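Local coordinates for protein putative N-acetylmuramoyl-L-alanine amidase (Neisseria meningitidis MC58, PDB 3CZX) that probably hydrolyses, as a zinc-binding amidase, the link between N-acetylmuramoyl residues and L-amino acid residues in cell-wall glycopeptides, at residues D32-V37 with V49-T54. Residues are numbered along the deposited sequence; the frame is centred on the assembly and turned at random.
Sequences DMRNIV and VKTDGT
A salt bridge dominates this contact between helix 26-45 and the loop after strand 49-51, outermost in this chain's mixed sheet. Arg34 leaves the helix with CG anti to its backbone N (chi1 172°), then bends at chi2 and chi3 to bring its guanidinium to the loop. Arg34 NE donates to Asp52 OD1 at 2.6 Å, near the guanidinium plane but from above the carboxylate plane. A weak second bond, Arg34 NH1 to Asp52 OD2, is long at 3.2 Å but nearly straight. The two planes are 70° apart, so the groups cross obliquely and do not pair flat.

Two further hydrogen bonds run through Asn35. Asn35 OD1 accepts from Arg34 NH2 at 2.9 Å, with the donor above the carbonyl plane. Asn35 ND2 donates to Thr54 O at 2.8 Å, almost straight, along a lone pair of that carbonyl oxygen.

Gly53 O lies over one guanidinium face, 3.0 Å from Arg34 CZ. It is also close to NE and NH2, but at angles too poor for hydrogen bonds. Thr51 OG1 accepts from Gly53 N, an ST turn.

Arg34 NH2 also donates to Gly55 O, and Asp52 OD2 accepts from Ala10 N in neighbouring strand 6-10. Asn35 packs on Trp163 of the second subunit.

The helix starts at zinc ligand Glu26, but the Asp52 side chain is about 12 Å from the zinc. The buried arginine charge is probably balanced by Asp52, while Asn35 OD1 and Gly55 O would hold the guanidinium's rotation.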
loop_
_atom_site.group_PDB
_atom_site.type_symbol
_atom_site.label_atom_id
_atom_site.label_comp_id
_atom_site.label_asym_id
_atom_site.label_seq_id
_atom_site.Cartn_x
_atom_site.Cartn_y
_atom_site.Cartn_z
ATOM N N ASP A 32 -0.224 5.278 3.131
ATOM C CA ASP A 32 -0.938 4.189 2.465
ATOM C C ASP A 32 -2.387 4.608 2.242
ATOM O O ASP A 32 -2.947 4.399 1.153
ATOM C CB ASP A 32 -0.961 2.906 3.284
ATOM C CG ASP A 32 0.328 2.096 3.165
ATOM O OD1 ASP A 32 1.167 2.450 2.301
ATOM O OD2 ASP A 32 0.465 1.138 3.968
HETATM N N MSE A 33 -3.042 5.146 3.287
HETATM C CA MSE A 33 -4.445 5.529 3.121
HETATM C C MSE A 33 -4.630 6.542 2.011
HETATM O O MSE A 33 -5.530 6.366 1.166
HETATM C CB MSE A 33 -5.039 6.052 4.428
HETATM C CG MSE A 33 -5.183 4.990 5.451
HETATM SE SE MSE A 33 -6.092 5.530 7.114
HETATM C CE MSE A 33 -4.497 5.815 8.214
ATOM N N ARG A 34 -3.827 7.596 2.013
ATOM C CA ARG A 34 -3.939 8.649 0.987
ATOM C C ARG A 34 -3.689 8.041 -0.414
ATOM O O ARG A 34 -4.480 8.236 -1.353
ATOM C CB ARG A 34 -3.012 9.832 1.285
ATOM C CG ARG A 34 -2.941 10.857 0.155
ATOM C CD ARG A 34 -1.587 10.853 -0.544
ATOM N NE ARG A 34 -0.608 11.599 0.224
ATOM C CZ ARG A 34 0.622 11.188 0.531
ATOM N NH1 ARG A 34 1.403 11.985 1.227
ATOM N NH2 ARG A 34 1.043 9.981 0.210
ATOM N N ASN A 35 -2.601 7.275 -0.556
ATOM C CA ASN A 35 -2.240 6.736 -1.873
ATOM C C ASN A 35 -3.295 5.804 -2.432
ATOM O O ASN A 35 -3.604 5.841 -3.642
ATOM C CB ASN A 35 -0.866 6.033 -1.810
ATOM C CG ASN A 35 0.286 7.004 -1.764
ATOM O OD1 ASN A 35 0.112 8.194 -1.906
ATOM N ND2 ASN A 35 1.512 6.492 -1.537
ATOM N N ILE A 36 -3.798 4.919 -1.579
ATOM C CA ILE A 36 -4.738 3.878 -2.031
ATOM C C ILE A 36 -6.065 4.531 -2.366
ATOM O O ILE A 36 -6.684 4.265 -3.409
ATOM C CB ILE A 36 -4.901 2.760 -1.031
ATOM C CG1 ILE A 36 -3.545 2.052 -0.835
ATOM C CG2 ILE A 36 -5.946 1.781 -1.477
ATOM C CD1 ILE A 36 -3.574 1.090 0.327
ATOM N N VAL A 37 -6.570 5.385 -1.478
ATOM C CA VAL A 37 -7.833 6.025 -1.779
ATOM C C VAL A 37 -7.723 6.872 -3.031
ATOM O O VAL A 37 -8.643 6.870 -3.837
ATOM C CB VAL A 37 -8.340 6.848 -0.567
ATOM C CG1 VAL A 37 -9.622 7.647 -0.923
ATOM C CG2 VAL A 37 -8.630 5.967 0.608
ATOM N N VAL A 49 -8.381 14.239 -8.286
ATOM C CA VAL A 49 -7.824 14.245 -6.933
ATOM C C VAL A 49 -6.549 15.057 -6.896
ATOM O O VAL A 49 -5.644 14.854 -7.716
ATOM C CB VAL A 49 -7.538 12.831 -6.432
ATOM C CG1 VAL A 49 -7.125 12.858 -4.963
ATOM C CG2 VAL A 49 -8.767 11.940 -6.638
ATOM N N LYS A 50 -6.464 15.963 -5.941
ATOM C CA LYS A 50 -5.224 16.679 -5.668
ATOM C C LYS A 50 -4.660 16.193 -4.352
ATOM O O LYS A 50 -5.368 16.093 -3.379
ATOM C CB LYS A 50 -5.465 18.187 -5.650
ATOM C CG LYS A 50 -6.055 18.707 -6.953
ATOM C CD LYS A 50 -5.956 20.204 -7.125
ATOM C CE LYS A 50 -6.991 20.699 -8.170
ATOM N NZ LYS A 50 -6.713 22.118 -8.544
ATOM N N THR A 51 -3.360 15.921 -4.330
ATOM C CA THR A 51 -2.711 15.417 -3.136
ATOM C C THR A 51 -1.430 16.191 -2.826
ATOM O O THR A 51 -0.979 17.051 -3.598
ATOM C CB THR A 51 -2.359 13.930 -3.312
ATOM O OG1 THR A 51 -1.278 13.814 -4.265
ATOM C CG2 THR A 51 -3.536 13.111 -3.817
ATOM N N ASP A 52 -0.859 15.827 -1.686
ATOM C CA ASP A 52 0.512 16.176 -1.304
ATOM C C ASP A 52 1.530 15.128 -1.795
ATOM O O ASP A 52 2.602 14.973 -1.196
ATOM C CB ASP A 52 0.603 16.317 0.203
ATOM C CG ASP A 52 0.114 15.043 0.972
ATOM O OD1 ASP A 52 -0.614 14.238 0.384
ATOM O OD2 ASP A 52 0.427 14.914 2.178
ATOM N N GLY A 53 1.191 14.406 -2.850
ATOM C CA GLY A 53 2.077 13.405 -3.479
ATOM C C GLY A 53 1.868 11.975 -3.049
ATOM O O GLY A 53 0.858 11.633 -2.439
ATOM N N THR A 54 2.824 11.113 -3.385
ATOM C CA THR A 54 2.769 9.688 -3.043
ATOM C C THR A 54 3.760 9.290 -1.936
ATOM O O THR A 54 3.742 8.146 -1.479
ATOM C CB THR A 54 2.981 8.806 -4.293
ATOM O OG1 THR A 54 4.307 8.957 -4.811
ATOM C CG2 THR A 54 2.006 9.203 -5.361
#